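Local coordinates for protein ribonucleoside triphosphate reductase (Lactobacillus leichmannii, PDB 1L1L) that reduces ribonucleoside triphosphates to their deoxy forms as a monomeric, allosterically regulated class II reductase that depends on the B12 cofactor, at residues A623-Q635 against I651-L665. Residues are numbered along the deposited sequence; the frame is centred on the assembly and turned at random.
Sequences AGTVSIAEQFATQ and ITFQDSEGDQVESLL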
loop_
_atom_site.group_PDB
_atom_site.type_symbol
_atom_site.label_atom_id
_atom_site.label_comp_id
_atom_site.label_asym_id
_atom_site.label_seq_id
_atom_site.Cartn_x
_atom_site.Cartn_y
_atom_site.Cartn_z
ATOM N N ALA A 623 17.328 0.479 -15.178
ATOM C CA ALA A 623 16.415 1.609 -15.003
ATOM C C ALA A 623 16.989 2.950 -15.441
ATOM O O ALA A 623 16.279 3.782 -16.009
ATOM C CB ALA A 623 15.956 1.689 -13.547
ATOM N N GLY A 624 18.273 3.160 -15.182
ATOM C CA GLY A 624 18.890 4.415 -15.562
ATOM C C GLY A 624 19.067 4.607 -17.056
ATOM O O GLY A 624 19.207 5.742 -17.521
ATOM N N THR A 625 19.045 3.517 -17.820
ATOM C CA THR A 625 19.241 3.617 -19.260
ATOM C C THR A 625 17.970 3.528 -20.091
ATOM O O THR A 625 18.004 3.817 -21.289
ATOM C CB THR A 625 20.228 2.540 -19.778
ATOM O OG1 THR A 625 19.617 1.244 -19.715
ATOM C CG2 THR A 625 21.497 2.543 -18.946
ATOM N N VAL A 626 16.855 3.137 -19.475
ATOM C CA VAL A 626 15.593 3.024 -20.212
ATOM C C VAL A 626 14.977 4.393 -20.484
ATOM O O VAL A 626 14.705 5.164 -19.561
ATOM C CB VAL A 626 14.574 2.161 -19.450
ATOM C CG1 VAL A 626 13.292 2.040 -20.254
ATOM C CG2 VAL A 626 15.158 0.789 -19.191
ATOM N N SER A 627 14.745 4.694 -21.756
ATOM C CA SER A 627 14.183 5.987 -22.120
ATOM C C SER A 627 12.802 6.219 -21.519
ATOM O O SER A 627 12.047 5.282 -21.273
ATOM C CB SER A 627 14.095 6.119 -23.640
ATOM O OG SER A 627 13.002 5.370 -24.136
ATOM N N ILE A 628 12.465 7.483 -21.291
ATOM C CA ILE A 628 11.162 7.804 -20.731
ATOM C C ILE A 628 10.076 7.327 -21.703
ATOM O O ILE A 628 9.051 6.794 -21.292
ATOM C CB ILE A 628 11.034 9.327 -20.458
ATOM C CG1 ILE A 628 9.688 9.629 -19.795
ATOM C CG2 ILE A 628 11.225 10.117 -21.747
ATOM C CD1 ILE A 628 9.502 11.097 -19.429
ATOM N N ALA A 629 10.320 7.483 -23.001
ATOM C CA ALA A 629 9.347 7.053 -24.001
ATOM C C ALA A 629 9.046 5.561 -23.884
ATOM O O ALA A 629 7.891 5.136 -23.995
ATOM C CB ALA A 629 9.854 7.369 -25.407
ATOM N N GLU A 630 10.082 4.761 -23.660
ATOM C CA GLU A 630 9.877 3.319 -23.539
ATOM C C GLU A 630 9.144 2.928 -22.262
ATOM O O GLU A 630 8.392 1.960 -22.248
ATOM C CB GLU A 630 11.208 2.565 -23.605
ATOM C CG GLU A 630 10.989 1.067 -23.741
ATOM C CD GLU A 630 12.279 0.279 -23.785
ATOM O OE1 GLU A 630 13.308 0.846 -24.219
ATOM O OE2 GLU A 630 12.252 -0.911 -23.399
ATOM N N GLN A 631 9.374 3.660 -21.177
ATOM C CA GLN A 631 8.693 3.353 -19.928
ATOM C C GLN A 631 7.191 3.600 -20.084
ATOM O O GLN A 631 6.380 2.807 -19.619
ATOM C CB GLN A 631 9.272 4.197 -18.783
ATOM C CG GLN A 631 10.699 3.815 -18.429
ATOM C CD GLN A 631 11.263 4.595 -17.254
ATOM O OE1 GLN A 631 10.753 4.517 -16.134
ATOM N NE2 GLN A 631 12.327 5.342 -17.502
ATOM N N PHE A 632 6.819 4.706 -20.730
ATOM C CA PHE A 632 5.404 4.999 -20.968
ATOM C C PHE A 632 4.779 3.861 -21.785
ATOM O O PHE A 632 3.720 3.326 -21.427
ATOM C CB PHE A 632 5.256 6.317 -21.737
ATOM C CG PHE A 632 5.017 7.510 -20.860
ATOM C CD1 PHE A 632 3.719 7.887 -20.515
ATOM C CD2 PHE A 632 6.082 8.274 -20.400
ATOM C CE1 PHE A 632 3.488 9.023 -19.725
ATOM C CE2 PHE A 632 5.859 9.409 -19.613
ATOM C CZ PHE A 632 4.562 9.782 -19.278
ATOM N N ALA A 633 5.443 3.486 -22.883
ATOM C CA ALA A 633 4.943 2.412 -23.744
ATOM C C ALA A 633 4.772 1.106 -22.983
ATOM O O ALA A 633 3.802 0.380 -23.198
ATOM C CB ALA A 633 5.884 2.192 -24.929
ATOM N N THR A 634 5.706 0.808 -22.085
ATOM C CA THR A 634 5.622 -0.429 -21.318
ATOM C C THR A 634 4.415 -0.416 -20.380
ATOM O O THR A 634 3.687 -1.404 -20.288
ATOM C CB THR A 634 6.912 -0.658 -20.511
ATOM O OG1 THR A 634 8.028 -0.676 -21.408
ATOM C CG2 THR A 634 6.847 -1.962 -19.759
ATOM N N GLN A 635 4.199 0.700 -19.681
ATOM C CA GLN A 635 3.050 0.802 -18.796
ATOM C C GLN A 635 1.772 0.688 -19.628
ATOM O O GLN A 635 0.822 0.020 -19.233
ATOM C CB GLN A 635 3.062 2.141 -18.038
ATOM C CG GLN A 635 1.732 2.497 -17.367
ATOM C CD GLN A 635 1.764 3.862 -16.666
ATOM O OE1 GLN A 635 2.291 4.833 -17.205
ATOM N NE2 GLN A 635 1.183 3.936 -15.477
ATOM N N ILE A 651 7.682 6.250 -13.397
ATOM C CA ILE A 651 8.464 6.495 -14.596
ATOM C C ILE A 651 9.554 7.499 -14.210
ATOM O O ILE A 651 9.259 8.620 -13.783
ATOM C CB ILE A 651 7.591 7.066 -15.724
ATOM C CG1 ILE A 651 6.530 6.030 -16.124
ATOM C CG2 ILE A 651 8.461 7.433 -16.916
ATOM C CD1 ILE A 651 5.532 6.520 -17.147
ATOM N N THR A 652 10.808 7.071 -14.333
ATOM C CA THR A 652 11.957 7.901 -14.000
ATOM C C THR A 652 12.618 8.401 -15.283
ATOM O O THR A 652 12.727 7.670 -16.273
ATOM C CB THR A 652 12.996 7.111 -13.174
ATOM O OG1 THR A 652 13.358 5.920 -13.880
ATOM C CG2 THR A 652 12.423 6.732 -11.815
ATOM N N PHE A 653 13.065 9.651 -15.259
ATOM C CA PHE A 653 13.682 10.250 -16.427
ATOM C C PHE A 653 14.881 11.109 -16.041
ATOM O O PHE A 653 14.981 11.566 -14.904
ATOM C CB PHE A 653 12.640 11.105 -17.167
ATOM C CG PHE A 653 12.016 12.181 -16.311
ATOM C CD1 PHE A 653 12.514 13.486 -16.332
ATOM C CD2 PHE A 653 10.951 11.884 -15.466
ATOM C CE1 PHE A 653 11.956 14.474 -15.523
ATOM C CE2 PHE A 653 10.386 12.859 -14.652
ATOM C CZ PHE A 653 10.888 14.160 -14.678
ATOM N N GLN A 654 15.791 11.307 -16.991
ATOM C CA GLN A 654 16.970 12.137 -16.769
ATOM C C GLN A 654 16.523 13.574 -17.041
ATOM O O GLN A 654 15.523 13.794 -17.718
ATOM C CB GLN A 654 18.087 11.773 -17.753
ATOM C CG GLN A 654 18.369 10.282 -17.916
ATOM C CD GLN A 654 18.871 9.621 -16.643
ATOM O OE1 GLN A 654 19.775 10.130 -15.978
ATOM N NE2 GLN A 654 18.292 8.469 -16.305
ATOM N N ASP A 655 17.252 14.554 -16.525
ATOM C CA ASP A 655 16.868 15.939 -16.768
ATOM C C ASP A 655 16.872 16.243 -18.265
ATOM O O ASP A 655 16.115 17.090 -18.735
ATOM C CB ASP A 655 17.810 16.896 -16.039
ATOM C CG ASP A 655 19.189 16.313 -15.842
ATOM O OD1 ASP A 655 19.782 15.823 -16.834
ATOM O OD2 ASP A 655 19.676 16.350 -14.690
ATOM N N SER A 656 17.723 15.541 -19.008
ATOM C CA SER A 656 17.815 15.735 -20.449
ATOM C C SER A 656 16.576 15.179 -21.154
ATOM O O SER A 656 16.449 15.282 -22.375
ATOM C CB SER A 656 19.069 15.050 -20.993
ATOM O OG SER A 656 19.001 13.645 -20.810
ATOM N N GLU A 657 15.671 14.581 -20.382
ATOM C CA GLU A 657 14.436 14.026 -20.935
ATOM C C GLU A 657 13.219 14.821 -20.477
ATOM O O GLU A 657 12.105 14.601 -20.957
ATOM C CB GLU A 657 14.260 12.565 -20.507
ATOM C CG GLU A 657 15.265 11.606 -21.104
ATOM C CD GLU A 657 15.045 10.175 -20.642
ATOM O OE1 GLU A 657 15.110 9.940 -19.419
ATOM O OE2 GLU A 657 14.808 9.294 -21.502
ATOM N N GLY A 658 13.436 15.739 -19.540
ATOM C CA GLY A 658 12.341 16.541 -19.018
ATOM C C GLY A 658 11.524 17.234 -20.094
ATOM O O GLY A 658 10.349 17.549 -19.894
ATOM N N ASP A 659 12.156 17.469 -21.237
ATOM C CA ASP A 659 11.513 18.130 -22.365
ATOM C C ASP A 659 10.478 17.230 -23.005
ATOM O O ASP A 659 9.731 17.666 -23.878
ATOM C CB ASP A 659 12.558 18.502 -23.416
ATOM C CG ASP A 659 13.620 19.424 -22.870
ATOM O OD1 ASP A 659 13.315 20.619 -22.648
ATOM O OD2 ASP A 659 14.759 18.951 -22.649
ATOM N N GLN A 660 10.430 15.974 -22.567
ATOM C CA GLN A 660 9.495 15.015 -23.130
ATOM C C GLN A 660 8.301 14.684 -22.248
ATOM O O GLN A 660 7.351 14.070 -22.711
ATOM C CB GLN A 660 10.222 13.715 -23.462
ATOM C CG GLN A 660 11.303 13.832 -24.509
ATOM C CD GLN A 660 12.020 12.513 -24.705
ATOM O OE1 GLN A 660 11.394 11.492 -24.971
ATOM N NE2 GLN A 660 13.339 12.528 -24.568
ATOM N N VAL A 661 8.350 15.089 -20.983
ATOM C CA VAL A 661 7.268 14.800 -20.044
ATOM C C VAL A 661 5.880 15.264 -20.489
ATOM O O VAL A 661 4.931 14.476 -20.487
ATOM C CB VAL A 661 7.574 15.402 -18.642
ATOM C CG1 VAL A 661 6.421 15.120 -17.682
ATOM C CG2 VAL A 661 8.875 14.816 -18.102
ATOM N N GLU A 662 5.751 16.533 -20.868
ATOM C CA GLU A 662 4.453 17.050 -21.290
ATOM C C GLU A 662 3.969 16.327 -22.540
ATOM O O GLU A 662 2.794 15.993 -22.652
ATOM C CB GLU A 662 4.523 18.558 -21.582
ATOM C CG GLU A 662 3.144 19.228 -21.539
ATOM C CD GLU A 662 2.997 20.384 -22.506
ATOM O OE1 GLU A 662 3.824 21.325 -22.460
ATOM O OE2 GLU A 662 2.040 20.355 -23.312
ATOM N N SER A 663 4.893 16.083 -23.465
ATOM C CA SER A 663 4.599 15.412 -24.733
ATOM C C SER A 663 4.059 13.997 -24.545
ATOM O O SER A 663 3.074 13.602 -25.174
ATOM C CB SER A 663 5.866 15.325 -25.596
ATOM O OG SER A 663 6.531 16.571 -25.683
ATOM N N LEU A 664 4.722 13.228 -23.689
ATOM C CA LEU A 664 4.297 11.860 -23.448
ATOM C C LEU A 664 2.988 11.796 -22.677
ATOM O O LEU A 664 2.161 10.925 -22.934
ATOM C CB LEU A 664 5.408 11.083 -22.730
ATOM C CG LEU A 664 6.574 10.789 -23.687
ATOM C CD1 LEU A 664 7.845 10.459 -22.909
ATOM C CD2 LEU A 664 6.176 9.649 -24.621
ATOM N N LEU A 665 2.786 12.707 -21.730
ATOM C CA LEU A 665 1.532 12.712 -20.989
ATOM C C LEU A 665 0.385 12.944 -21.982
ATOM O O LEU A 665 -0.671 12.302 -21.907
ATOM C CB LEU A 665 1.535 13.815 -19.918
ATOM C CG LEU A 665 2.420 13.521 -18.698
ATOM C CD1 LEU A 665 2.636 14.783 -17.859
ATOM C CD2 LEU A 665 1.763 12.404 -17.876
HETATM O O HOH W 1 15.330 6.596 -16.078
HETATM O O HOH W 2 15.769 7.639 -18.624
HETATM O O HOH W 3 12.404 8.916 -24.917
#
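Q631, on helix 628-635, lays its amide against the backbone of strand residue T652 and can be followed outward atom by atom. Its CB rests on CG2 of I651. With CG anti to the carbonyl carbon (chi1 -68°) and the chain extended beyond, CD comes to lie 3.5 Å from T652 O, and both polar atoms of the amide are used. OE1 accepts from T652 N at 3.1 Å, and NE2 donates to T652 O at 2.7 Å, in the plane of that carbonyl though bent at the hydrogen (134°). NE2 also donates to V626 O, just before the helix. Glutamine suits the place because one flat group offers a donor and an acceptor that match the C=O and N-H of T652, which face away from strand 674-679; the two strand bonds fix which way round the amide sits.

The next residue, F632, is clamped: its flat ring offers one face to I651 CD1, 3.7 Å from the centroid, and the other to L664 CB, both as CH-pi contacts. Branched I628 fills the angle between strand and helix 661-665, its CG2 3.6 Å from L664 CD1 and its CD1 against F653 CB. At the helix start, S627 OG, the N-cap, accepts from E630 N. The two oxygens of E657 take one backbone N-H each, OE2 that of I628 at 3.0 Å and OE1 that of Q654.

Helices 628-635 and 661-665, 22° apart, flank a strand parallel to 674-679: a helix-strand-helix unit at the mixed sheet's outer edge, consistent with the outer part of this enzyme's ten-stranded alpha-beta barrel.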